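Aminotransferase, classes I and II (Silicibacter pomeroyi DSS-3, PDB 3H14) probably catalyses the pyridoxal-phosphate-dependent transfer of an amino group from L-aspartate to 2-oxoglutarate, giving oxaloacetate and L-glutamate. Local coordinates at residues R149-P154 / T176-A181; G164-S169 / I198-Y203; A338-T343 / L372-A377. All blocks are in the same frame, centred on the assembly; numbering follows the deposited sequence. Where two conformers were deposited one is given.

Overall arrangement
Contacts 1 and 2 belong to one region, their centres about 11 Å apart, whereas the centre of contact 3 lies about 30 and 31 Å from theirs. Contact 2 is the most deeply buried: two parallel strands of the seven-stranded sheet, joined by backbone hydrogen bonds, with an acidic side chain at the strand end. Contact 1, mostly buried too, ties a loop to the lead-in of helix 180-192, which links those strands; a glutamine amide and a threonine hydroxyl bond to each other and to backbone carbonyls. Contact 3, partly buried at the smaller four-stranded sheet, relies on apolar packing, an arginine's aliphatic chain and its weak bond to a glycine carbonyl.

Contact 1 of 3, residues R149-P154 / T176-A181; sequences RLQPVP and TMLDHA
Thr176 OG1 donates to the backbone Arg149 O at 2.8 Å, meeting it almost head-on with a C=O...donor angle of 178°. The same hydroxyl accepts from Gln151 NE2 at 3.3 Å, and that amide nitrogen also makes a weak bond to Thr176 O, though its main acceptor is Ala168 O of strand 164-168. Threonine suits this place: OG1 serves the polar groups, while Thr176 CG2 packs 4.0 Å from Arg149 CG. The Gln151 chain is bent at chi2 (-76°), which turns its CD back beside Leu178; there Gln151 OE1 lies 3.7 Å from Leu178 CD1. In the crystal OE1 also bonds to a glycerol, probably from the crystallisation liquor. One water donates to Leu150 O at 2.6 Å and, weakly, to Thr176 OG1. Farther out, the extended Arg149 chain passes Met177 O, and its NE forms a salt bridge with Asp311, whose OD2 also accepts from Met177 N and so ties the two segments together. Asp179 N-caps helix 180-192, its OD1 accepting from Ala182 N. Leu178 packs on Met183 and Leu186 of that helix and on Val167, so the helix lead-in lies against an inner strand of the large sheet, and Pro152 also touches Val167.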
ATOM      1  N   ARG A 149      -4.999 -16.762   0.044  1.00 20.54           N
ATOM      2  CA  ARG A 149      -5.412 -15.428   0.415  1.00 20.99           C
ATOM      3  C   ARG A 149      -4.712 -14.351  -0.446  1.00 19.86           C
ATOM      4  O   ARG A 149      -4.509 -13.213   0.002  1.00 21.83           O
ATOM      5  CB  ARG A 149      -5.147 -15.192   1.909  1.00 20.68           C
ATOM      6  CG  ARG A 149      -6.266 -14.490   2.663  1.00 21.59           C
ATOM      7  CD  ARG A 149      -5.917 -14.318   4.157  1.00 21.91           C
ATOM      8  NE  ARG A 149      -7.014 -13.718   4.939  1.00 21.09           N
ATOM      9  CZ  ARG A 149      -8.153 -14.353   5.227  1.00 23.41           C
ATOM     10  NH1 ARG A 149      -9.114 -13.740   5.919  1.00 23.06           N
ATOM     11  NH2 ARG A 149      -8.323 -15.624   4.852  1.00 22.84           N
ATOM     12  N   LEU A 150      -4.367 -14.723  -1.667  1.00 18.97           N
ATOM     13  CA  LEU A 150      -3.659 -13.873  -2.627  1.00 18.69           C
ATOM     14  C   LEU A 150      -2.389 -13.255  -2.066  1.00 18.98           C
ATOM     15  O   LEU A 150      -2.069 -12.101  -2.337  1.00 18.06           O
ATOM     16  CB  LEU A 150      -4.586 -12.792  -3.167  1.00 18.54           C
ATOM     17  CG  LEU A 150      -5.803 -13.325  -3.932  1.00 17.75           C
ATOM     18  CD1 LEU A 150      -6.747 -12.161  -4.348  1.00 16.89           C
ATOM     19  CD2 LEU A 150      -5.348 -14.154  -5.141  1.00 18.57           C
ATOM     20  N   GLN A 151      -1.674 -14.091  -1.323  1.00 19.13           N
ATOM     21  CA  GLN A 151      -0.412 -13.790  -0.727  1.00 18.88           C
ATOM     22  C   GLN A 151       0.537 -14.867  -1.175  1.00 20.32           C
ATOM     23  O   GLN A 151       0.126 -16.011  -1.360  1.00 19.47           O
ATOM     24  CB  GLN A 151      -0.539 -13.836   0.785  1.00 18.67           C
ATOM     25  CG  GLN A 151      -1.242 -12.633   1.379  1.00 18.76           C
ATOM     26  CD  GLN A 151      -0.372 -11.382   1.437  1.00 20.32           C
ATOM     27  OE1 GLN A 151       0.838 -11.428   1.149  1.00 16.26           O
ATOM     28  NE2 GLN A 151      -0.989 -10.245   1.802  1.00 18.91           N
ATOM     29  N   PRO A 152       1.818 -14.512  -1.352  1.00 20.86           N
ATOM     30  CA  PRO A 152       2.738 -15.595  -1.696  1.00 21.41           C
ATOM     31  C   PRO A 152       2.896 -16.629  -0.581  1.00 21.16           C
ATOM     32  O   PRO A 152       2.734 -16.319   0.596  1.00 21.09           O
ATOM     33  CB  PRO A 152       4.065 -14.882  -1.979  1.00 21.09           C
ATOM     34  CG  PRO A 152       3.969 -13.598  -1.295  1.00 23.64           C
ATOM     35  CD  PRO A 152       2.492 -13.214  -1.223  1.00 20.95           C
ATOM     36  N   VAL A 153       3.151 -17.858  -1.007  1.00 21.39           N
ATOM     37  CA  VAL A 153       3.520 -18.941  -0.126  1.00 21.66           C
ATOM     38  C   VAL A 153       4.897 -19.469  -0.554  1.00 21.43           C
ATOM     39  O   VAL A 153       5.338 -19.251  -1.676  1.00 19.99           O
ATOM     40  CB  VAL A 153       2.480 -20.077  -0.136  1.00 21.93           C
ATOM     41  CG1 VAL A 153       1.111 -19.572   0.403  1.00 21.44           C
ATOM     42  CG2 VAL A 153       2.351 -20.665  -1.507  1.00 22.36           C
ATOM     43  N   PRO A 154       5.600 -20.145   0.361  1.00 21.98           N
ATOM     44  CA  PRO A 154       6.919 -20.649  -0.005  1.00 22.78           C
ATOM     45  C   PRO A 154       6.986 -21.392  -1.326  1.00 22.35           C
ATOM     46  O   PRO A 154       7.921 -21.155  -2.103  1.00 23.09           O
ATOM     47  CB  PRO A 154       7.306 -21.524   1.200  1.00 22.38           C
ATOM     48  CG  PRO A 154       6.655 -20.859   2.324  1.00 23.89           C
ATOM     49  CD  PRO A 154       5.312 -20.381   1.774  1.00 23.21           C
ATOM     50  N   THR A 176      -5.667  -8.184   1.998  1.00 19.60           N
ATOM     51  CA  THR A 176      -5.377  -9.412   2.776  1.00 19.89           C
ATOM     52  C   THR A 176      -4.133  -9.246   3.665  1.00 21.37           C
ATOM     53  O   THR A 176      -3.202  -8.464   3.350  1.00 20.84           O
ATOM     54  CB  THR A 176      -5.273 -10.664   1.868  1.00 20.33           C
ATOM     55  OG1 THR A 176      -4.142 -10.565   0.986  1.00 20.88           O
ATOM     56  CG2 THR A 176      -6.561 -10.807   1.036  1.00 17.03           C
HETATM   57  N   MSE A 177      -4.128  -9.981   4.777  1.00 22.11           N
HETATM   58  CA  MSE A 177      -3.066  -9.910   5.736  1.00 24.62           C
HETATM   59  C   MSE A 177      -2.390 -11.250   5.976  1.00 24.54           C
HETATM   60  O   MSE A 177      -2.951 -12.312   5.714  1.00 24.54           O
HETATM   61  CB  MSE A 177      -3.606  -9.335   7.032  1.00 23.97           C
HETATM   62  CG  MSE A 177      -3.932  -7.870   6.899  1.00 24.72           C
HETATM   63 SE   MSE A 177      -5.046  -7.186   8.341  1.00 32.15          SE
HETATM   64  CE  MSE A 177      -3.629  -7.166   9.711  1.00 25.14           C
ATOM     65  N   LEU A 178      -1.176 -11.170   6.489  1.00 25.06           N
ATOM     66  CA  LEU A 178      -0.379 -12.341   6.854  1.00 24.95           C
ATOM     67  C   LEU A 178      -0.369 -12.450   8.361  1.00 26.10           C
ATOM     68  O   LEU A 178       0.092 -11.530   9.066  1.00 24.55           O
ATOM     69  CB  LEU A 178       1.054 -12.183   6.365  1.00 25.13           C
ATOM     70  CG  LEU A 178       1.203 -12.225   4.850  1.00 23.39           C
ATOM     71  CD1 LEU A 178       2.529 -11.632   4.386  1.00 24.62           C
ATOM     72  CD2 LEU A 178       1.037 -13.623   4.349  1.00 22.76           C
ATOM     73  N   ASP A 179      -0.869 -13.572   8.859  1.00 27.02           N
ATOM     74  CA  ASP A 179      -0.801 -13.816  10.285  1.00 27.52           C
ATOM     75  C   ASP A 179       0.625 -14.290  10.648  1.00 28.20           C
ATOM     76  O   ASP A 179       1.485 -14.448   9.767  1.00 26.65           O
ATOM     77  CB  ASP A 179      -1.917 -14.764  10.722  1.00 28.53           C
ATOM     78  CG  ASP A 179      -1.758 -16.203  10.204  1.00 31.34           C
ATOM     79  OD1 ASP A 179      -0.759 -16.572   9.530  1.00 32.19           O
ATOM     80  OD2 ASP A 179      -2.692 -16.982  10.485  1.00 35.62           O
ATOM     81  N   HIS A 180       0.869 -14.458  11.946  1.00 28.90           N
ATOM     82  CA  HIS A 180       2.174 -14.847  12.466  1.00 29.76           C
ATOM     83  C   HIS A 180       2.763 -16.109  11.813  1.00 29.96           C
ATOM     84  O   HIS A 180       3.961 -16.144  11.495  1.00 30.42           O
ATOM     85  CB  HIS A 180       2.043 -15.068  13.970  1.00 30.73           C
ATOM     86  CG  HIS A 180       3.352 -15.117  14.681  1.00 32.34           C
ATOM     87  ND1 HIS A 180       4.109 -16.271  14.759  1.00 35.81           N
ATOM     88  CD2 HIS A 180       4.037 -14.163  15.358  1.00 33.30           C
ATOM     89  CE1 HIS A 180       5.207 -16.021  15.456  1.00 36.35           C
ATOM     90  NE2 HIS A 180       5.193 -14.747  15.820  1.00 35.52           N
ATOM     91  N   ALA A 181       1.923 -17.129  11.622  1.00 29.82           N
ATOM     92  CA  ALA A 181       2.342 -18.407  10.999  1.00 29.62           C
ATOM     93  C   ALA A 181       2.735 -18.215   9.540  1.00 28.97           C
ATOM     94  O   ALA A 181       3.745 -18.751   9.092  1.00 27.63           O
ATOM     95  CB  ALA A 181       1.225 -19.450  11.087  1.00 29.64           C
TER
HETATM   96  O   HOH W   1      -2.789  -9.621  -1.892  1.00 27.52           O

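Contact 2 of 3, residues G164-S169 / I198-Y203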
ATOM      1  N   GLY A 164      15.815 -11.348  -3.633  1.00 19.95           N
ATOM      2  CA  GLY A 164      14.946 -10.805  -2.632  1.00 19.23           C
ATOM      3  C   GLY A 164      13.496 -11.201  -2.813  1.00 19.07           C
ATOM      4  O   GLY A 164      13.077 -11.654  -3.914  1.00 17.71           O
ATOM      5  N   LEU A 165      12.758 -11.026  -1.728  1.00 19.76           N
ATOM      6  CA  LEU A 165      11.313 -11.223  -1.684  1.00 21.24           C
ATOM      7  C   LEU A 165      10.630 -10.085  -0.933  1.00 22.48           C
ATOM      8  O   LEU A 165      11.027  -9.733   0.183  1.00 21.77           O
ATOM      9  CB  LEU A 165      10.964 -12.526  -1.000  1.00 21.07           C
ATOM     10  CG  LEU A 165       9.461 -12.867  -0.917  1.00 20.29           C
ATOM     11  CD1 LEU A 165       8.911 -13.251  -2.298  1.00 22.21           C
ATOM     12  CD2 LEU A 165       9.235 -14.010   0.119  1.00 22.73           C
HETATM   13  N   MSE A 166       9.565  -9.553  -1.519  1.00 22.80           N
HETATM   14  CA  MSE A 166       8.789  -8.503  -0.865  0.50 25.39           C
HETATM   15  C   MSE A 166       7.360  -8.928  -0.626  1.00 22.45           C
HETATM   16  O   MSE A 166       6.735  -9.502  -1.507  1.00 20.76           O
HETATM   17  CB  MSE A 166       8.776  -7.258  -1.720  0.50 25.43           C
HETATM   18  CG  MSE A 166       8.048  -6.111  -1.045  0.50 30.05           C
HETATM   19 SE   MSE A 166       8.931  -4.414  -1.243  0.50 41.11          SE
HETATM   20  CE  MSE A 166       8.196  -4.112   0.528  0.50 34.42           C
ATOM     21  N   VAL A 167       6.872  -8.694   0.587  1.00 20.83           N
ATOM     22  CA  VAL A 167       5.504  -9.044   0.974  1.00 20.94           C
ATOM     23  C   VAL A 167       4.817  -7.811   1.551  1.00 21.12           C
ATOM     24  O   VAL A 167       5.480  -6.933   2.121  1.00 21.25           O
ATOM     25  CB  VAL A 167       5.441 -10.191   2.038  1.00 20.87           C
ATOM     26  CG1 VAL A 167       6.100 -11.439   1.486  1.00 22.77           C
ATOM     27  CG2 VAL A 167       6.089  -9.750   3.351  1.00 21.88           C
ATOM     28  N   ALA A 168       3.493  -7.741   1.401  1.00 20.53           N
ATOM     29  CA  ALA A 168       2.717  -6.619   1.970  1.00 20.04           C
ATOM     30  C   ALA A 168       1.549  -7.155   2.758  1.00 19.72           C
ATOM     31  O   ALA A 168       0.815  -8.024   2.271  1.00 19.46           O
ATOM     32  CB  ALA A 168       2.234  -5.657   0.857  1.00 21.00           C
ATOM     33  N   SER A 169       1.360  -6.633   3.965  1.00 19.07           N
ATOM     34  CA  SER A 169       0.232  -7.003   4.821  1.00 19.25           C
ATOM     35  C   SER A 169      -0.069  -5.847   5.772  1.00 19.08           C
ATOM     36  O   SER A 169       0.819  -5.434   6.516  1.00 19.10           O
ATOM     37  CB  SER A 169       0.549  -8.270   5.640  1.00 19.71           C
ATOM     38  OG  SER A 169      -0.462  -8.559   6.607  1.00 20.23           O
ATOM     39  N   ILE A 198      11.895  -8.265   2.499  1.00 19.86           N
ATOM     40  CA  ILE A 198      11.390  -6.903   2.702  1.00 18.52           C
ATOM     41  C   ILE A 198       9.905  -6.954   3.003  1.00 19.45           C
ATOM     42  O   ILE A 198       9.146  -7.494   2.204  1.00 19.23           O
ATOM     43  CB  ILE A 198      11.599  -6.053   1.476  1.00 19.28           C
ATOM     44  CG1 ILE A 198      13.071  -6.021   1.078  1.00 18.72           C
ATOM     45  CG2 ILE A 198      11.036  -4.630   1.708  1.00 17.94           C
ATOM     46  CD1 ILE A 198      13.299  -5.363  -0.153  1.00 17.82           C
ATOM     47  N   SER A 199       9.519  -6.396   4.161  1.00 18.76           N
ATOM     48  CA  SER A 199       8.147  -6.379   4.648  1.00 18.58           C
ATOM     49  C   SER A 199       7.571  -4.972   4.509  1.00 19.10           C
ATOM     50  O   SER A 199       8.056  -4.017   5.125  1.00 18.24           O
ATOM     51  CB  SER A 199       8.098  -6.827   6.103  1.00 18.03           C
ATOM     52  OG  SER A 199       6.784  -6.922   6.623  1.00 19.14           O
ATOM     53  N   ASP A 200       6.538  -4.865   3.666  1.00 19.50           N
ATOM     54  CA  ASP A 200       5.826  -3.609   3.422  1.00 19.60           C
ATOM     55  C   ASP A 200       4.676  -3.571   4.437  1.00 19.63           C
ATOM     56  O   ASP A 200       3.741  -4.376   4.393  1.00 20.73           O
ATOM     57  CB  ASP A 200       5.351  -3.547   1.956  1.00 19.98           C
ATOM     58  CG  ASP A 200       4.514  -2.296   1.637  1.00 20.77           C
ATOM     59  OD1 ASP A 200       4.023  -1.646   2.582  1.00 23.10           O
ATOM     60  OD2 ASP A 200       4.318  -1.990   0.438  1.00 22.52           O
ATOM     61  N   GLU A 201       4.784  -2.659   5.391  1.00 19.66           N
ATOM     62  CA  GLU A 201       3.879  -2.569   6.530  1.00 19.10           C
ATOM     63  C   GLU A 201       3.166  -1.202   6.491  1.00 18.77           C
ATOM     64  O   GLU A 201       2.640  -0.720   7.495  1.00 18.39           O
ATOM     65  CB  GLU A 201       4.654  -2.829   7.827  1.00 19.63           C
ATOM     66  CG  GLU A 201       5.345  -4.209   7.757  1.00 19.57           C
ATOM     67  CD  GLU A 201       5.956  -4.760   9.038  1.00 21.13           C
ATOM     68  OE1 GLU A 201       6.013  -4.067  10.097  1.00 21.49           O
ATOM     69  OE2 GLU A 201       6.418  -5.934   8.947  1.00 22.08           O
ATOM     70  N   ILE A 202       3.121  -0.625   5.291  1.00 17.95           N
ATOM     71  CA  ILE A 202       2.600   0.730   5.061  1.00 18.71           C
ATOM     72  C   ILE A 202       1.159   0.900   5.562  1.00 19.14           C
ATOM     73  O   ILE A 202       0.796   1.954   6.083  1.00 18.96           O
ATOM     74  CB  ILE A 202       2.805   1.095   3.547  1.00 19.06           C
ATOM     75  CG1 ILE A 202       4.296   1.415   3.357  1.00 19.02           C
ATOM     76  CG2 ILE A 202       1.898   2.299   3.018  1.00 19.44           C
ATOM     77  CD1 ILE A 202       4.773   1.439   1.946  1.00 20.51           C
ATOM     78  N   TYR A 203       0.353  -0.150   5.474  1.00 18.59           N
ATOM     79  CA  TYR A 203      -1.061  -0.038   5.908  1.00 19.54           C
ATOM     80  C   TYR A 203      -1.319  -0.474   7.352  1.00 19.08           C
ATOM     81  O   TYR A 203      -2.470  -0.435   7.796  1.00 18.95           O
ATOM     82  CB  TYR A 203      -2.006  -0.813   4.949  1.00 19.37           C
ATOM     83  CG  TYR A 203      -2.132  -0.176   3.597  1.00 19.48           C
ATOM     84  CD1 TYR A 203      -3.093   0.816   3.368  1.00 18.56           C
ATOM     85  CD2 TYR A 203      -1.292  -0.546   2.544  1.00 21.29           C
ATOM     86  CE1 TYR A 203      -3.202   1.429   2.125  1.00 16.39           C
ATOM     87  CE2 TYR A 203      -1.401   0.050   1.308  1.00 18.26           C
ATOM     88  CZ  TYR A 203      -2.365   1.046   1.116  1.00 18.24           C
ATOM     89  OH  TYR A 203      -2.507   1.645  -0.090  1.00 20.27           O
TER
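Asp200 N donates to Val167 O at 2.8 Å with an N-H...O angle of 169°, the shortest of the backbone bonds between these parallel strands. Ile198 N to Leu165 O (2.9 Å) and Val167 N to Ile198 O continue the ladder, and a weak bond from Ser169 N to Asp200 O closes it. The axes of strands 164-168 and 198-200 lie at 20°. Met166, Ile198, Ala168 and Asp200 share one face of the sheet; Val167 and Ser199 occupy the other. On the first face the Met166 chain, its CG 3.7 Å from Ile198 O, crosses toward Ile198, though the placing of its end is doubtful. Ala168 CB, 3.9 Å from Asp200 CB, is small enough to let the acid lie alongside. Asp200 CG stands anti to its backbone N (chi1 176°); OD1 accepts from Ile202 N at 3.0 Å, an Asx turn where the chain leaves the strand, and OD2 bonds to Tyr128 OH. An alanine in place of Asp200 would probably leave Ile202 N and Tyr128 OH without this acceptor and free the turn to shift. With Lys230 touching Ile202 and Tyr203, the position is consistent with the family's cofactor site, where an aspartate at this strand end faces the pyridine nitrogen. On the other face Ser199 OG donates to Glu201 OE2 at 2.6 Å. Strands 164-168 and 196-200 belong to a beta-alpha-beta unit with helix 180-192 as the crossover; strands 117-122 and 223-227 flank them, and Phe104 and Phe108 of helix 100-111 cover the Met166 and Ile198 face.

Contact 3 of 3, residues A338-T343 / L372-A377; sequences AGVAVT and LDRLEA
Ala338 and Arg374 bring their backbones to 5.5 Å between CA atoms, where the chain leaves helix 327-338, turns at Gly339 with positive phi (68°) and enters strand 340-344 beside helix 365-381. Gly339 suits the turn twice over: its phi favours glycine, and a side chain there would collide with the Arg374 guanidinium. The arginine is extended from CG to NE, and its aliphatic part lies over the turn, Arg374 CD coming within 3.1 Å of Ala338 O. At its end NH1 makes a weak bond to Gly339 O, 3.0 Å away and near the guanidinium plane. Arg32 O is a stronger partner of NH1, and NE forms a salt bridge with Glu370 one turn earlier in the helix. Helix 365-381 here packs against the four-stranded sheet of the smaller domain of the aminotransferase fold. Val340 supplies the apolar side of the joint: the beta-branched residue suits a strand, and its CG2 rests 3.6 Å from Arg374 CB and 4.4 Å from Leu375 CG. Ala338 is small enough to let the helix close in, its CB lying 3.9 Å from Arg374 O. Leu375 continues the apolar layer inward onto Ile334 of helix 327-338 and Phe359 of strand 356-360.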
ATOM      1  N   ALA A 338     -22.639   5.099 -14.159  1.00 22.40           N
ATOM      2  CA  ALA A 338     -22.907   5.168 -12.717  1.00 22.40           C
ATOM      3  C   ALA A 338     -22.341   6.402 -11.995  1.00 20.64           C
ATOM      4  O   ALA A 338     -22.755   6.685 -10.879  1.00 20.62           O
ATOM      5  CB  ALA A 338     -22.419   3.886 -11.989  1.00 21.34           C
ATOM      6  N   GLY A 339     -21.403   7.101 -12.606  1.00 19.16           N
ATOM      7  CA  GLY A 339     -20.770   8.251 -11.939  1.00 18.95           C
ATOM      8  C   GLY A 339     -19.911   7.862 -10.769  1.00 18.08           C
ATOM      9  O   GLY A 339     -19.751   8.631  -9.788  1.00 16.90           O
ATOM     10  N   VAL A 340     -19.345   6.656 -10.873  1.00 18.74           N
ATOM     11  CA  VAL A 340     -18.487   6.093  -9.834  1.00 17.71           C
ATOM     12  C   VAL A 340     -17.173   5.696 -10.466  1.00 17.57           C
ATOM     13  O   VAL A 340     -17.160   5.057 -11.510  1.00 16.98           O
ATOM     14  CB  VAL A 340     -19.116   4.875  -9.091  1.00 17.77           C
ATOM     15  CG1 VAL A 340     -18.162   4.341  -8.035  1.00 17.43           C
ATOM     16  CG2 VAL A 340     -20.431   5.269  -8.371  1.00 17.34           C
ATOM     17  N   ALA A 341     -16.065   6.086  -9.817  1.00 16.37           N
ATOM     18  CA  ALA A 341     -14.712   5.784 -10.307  1.00 16.92           C
ATOM     19  C   ALA A 341     -14.164   4.589  -9.557  1.00 15.76           C
ATOM     20  O   ALA A 341     -14.197   4.578  -8.376  1.00 15.88           O
ATOM     21  CB  ALA A 341     -13.758   7.000 -10.127  1.00 16.17           C
ATOM     22  N   VAL A 342     -13.753   3.574 -10.293  1.00 16.37           N
ATOM     23  CA  VAL A 342     -13.160   2.368  -9.736  1.00 16.84           C
ATOM     24  C   VAL A 342     -11.924   2.049 -10.558  1.00 16.53           C
ATOM     25  O   VAL A 342     -11.759   2.574 -11.658  1.00 17.10           O
ATOM     26  CB  VAL A 342     -14.161   1.183  -9.719  1.00 17.10           C
ATOM     27  CG1 VAL A 342     -15.457   1.592  -8.964  1.00 17.15           C
ATOM     28  CG2 VAL A 342     -14.442   0.687 -11.115  1.00 14.62           C
ATOM     29  N   THR A 343     -11.065   1.159 -10.060  1.00 18.28           N
ATOM     30  CA  THR A 343      -9.782   0.890 -10.712  1.00 18.87           C
ATOM     31  C   THR A 343      -9.732  -0.493 -11.348  1.00 18.57           C
ATOM     32  O   THR A 343      -9.913  -1.480 -10.653  1.00 17.77           O
ATOM     33  CB  THR A 343      -8.629   0.922  -9.693  1.00 19.69           C
ATOM     34  OG1 THR A 343      -8.642   2.190  -9.000  1.00 25.45           O
ATOM     35  CG2 THR A 343      -7.303   0.735 -10.424  1.00 19.53           C
ATOM     36  N   LEU A 372     -22.526   3.102  -3.428  1.00 21.92           N
ATOM     37  CA  LEU A 372     -23.217   1.816  -3.455  1.00 22.55           C
ATOM     38  C   LEU A 372     -24.612   1.929  -4.065  1.00 23.25           C
ATOM     39  O   LEU A 372     -25.005   1.046  -4.806  1.00 24.36           O
ATOM     40  CB  LEU A 372     -23.250   1.204  -2.073  1.00 23.33           C
ATOM     41  CG  LEU A 372     -21.857   0.815  -1.574  1.00 21.47           C
ATOM     42  CD1 LEU A 372     -21.910   0.470  -0.127  1.00 21.29           C
ATOM     43  CD2 LEU A 372     -21.286  -0.358  -2.368  1.00 23.53           C
ATOM     44  N   ASP A 373     -25.323   3.039  -3.807  1.00 23.82           N
ATOM     45  CA  ASP A 373     -26.625   3.302  -4.452  1.00 23.71           C
ATOM     46  C   ASP A 373     -26.514   3.413  -5.956  1.00 23.85           C
ATOM     47  O   ASP A 373     -27.345   2.877  -6.712  1.00 22.88           O
ATOM     48  CB  ASP A 373     -27.224   4.609  -3.950  1.00 24.15           C
ATOM     49  CG  ASP A 373     -27.733   4.519  -2.554  1.00 26.83           C
ATOM     50  OD1 ASP A 373     -27.859   3.404  -2.006  1.00 30.70           O
ATOM     51  OD2 ASP A 373     -28.047   5.582  -1.994  1.00 31.83           O
ATOM     52  N   ARG A 374     -25.489   4.133  -6.400  1.00 23.33           N
ATOM     53  CA  ARG A 374     -25.216   4.309  -7.795  1.00 23.56           C
ATOM     54  C   ARG A 374     -24.856   2.998  -8.476  1.00 23.66           C
ATOM     55  O   ARG A 374     -25.255   2.761  -9.617  1.00 24.79           O
ATOM     56  CB  ARG A 374     -24.051   5.297  -7.989  1.00 23.47           C
ATOM     57  CG  ARG A 374     -24.395   6.701  -7.523  1.00 24.91           C
ATOM     58  CD  ARG A 374     -23.398   7.742  -8.004  1.00 24.00           C
ATOM     59  NE  ARG A 374     -23.722   9.072  -7.493  1.00 22.04           N
ATOM     60  CZ  ARG A 374     -23.058  10.180  -7.815  1.00 22.35           C
ATOM     61  NH1 ARG A 374     -22.034  10.132  -8.651  1.00 20.67           N
ATOM     62  NH2 ARG A 374     -23.421  11.337  -7.299  1.00 23.04           N
ATOM     63  N   LEU A 375     -24.045   2.193  -7.800  1.00 24.18           N
ATOM     64  CA  LEU A 375     -23.591   0.929  -8.350  1.00 25.03           C
ATOM     65  C   LEU A 375     -24.797  -0.004  -8.508  1.00 25.35           C
ATOM     66  O   LEU A 375     -24.996  -0.609  -9.547  1.00 25.33           O
ATOM     67  CB  LEU A 375     -22.530   0.312  -7.438  1.00 25.15           C
ATOM     68  CG  LEU A 375     -21.151   0.978  -7.628  1.00 26.23           C
ATOM     69  CD1 LEU A 375     -20.203   0.522  -6.528  1.00 28.47           C
ATOM     70  CD2 LEU A 375     -20.573   0.690  -9.024  1.00 26.51           C
ATOM     71  N   GLU A 376     -25.578  -0.103  -7.445  1.00 27.51           N
ATOM     72  CA  GLU A 376     -26.798  -0.919  -7.447  1.00 27.31           C
ATOM     73  C   GLU A 376     -27.717  -0.570  -8.574  1.00 27.68           C
ATOM     74  O   GLU A 376     -28.190  -1.460  -9.263  1.00 26.94           O
ATOM     75  CB  GLU A 376     -27.549  -0.766  -6.148  1.00 28.21           C
ATOM     76  CG  GLU A 376     -26.826  -1.361  -4.966  1.00 31.76           C
ATOM     77  CD  GLU A 376     -27.758  -1.859  -3.863  1.00 38.54           C
ATOM     78  OE1 GLU A 376     -28.937  -2.152  -4.171  1.00 42.20           O
ATOM     79  OE2 GLU A 376     -27.292  -1.993  -2.699  1.00 40.82           O
ATOM     80  N   ALA A 377     -28.003   0.720  -8.762  1.00 26.81           N
ATOM     81  CA  ALA A 377     -28.911   1.139  -9.828  1.00 26.73           C
ATOM     82  C   ALA A 377     -28.355   0.793 -11.178  1.00 26.95           C
ATOM     83  O   ALA A 377     -29.105   0.433 -12.075  1.00 26.20           O
ATOM     84  CB  ALA A 377     -29.210   2.634  -9.770  1.00 26.56           C
TER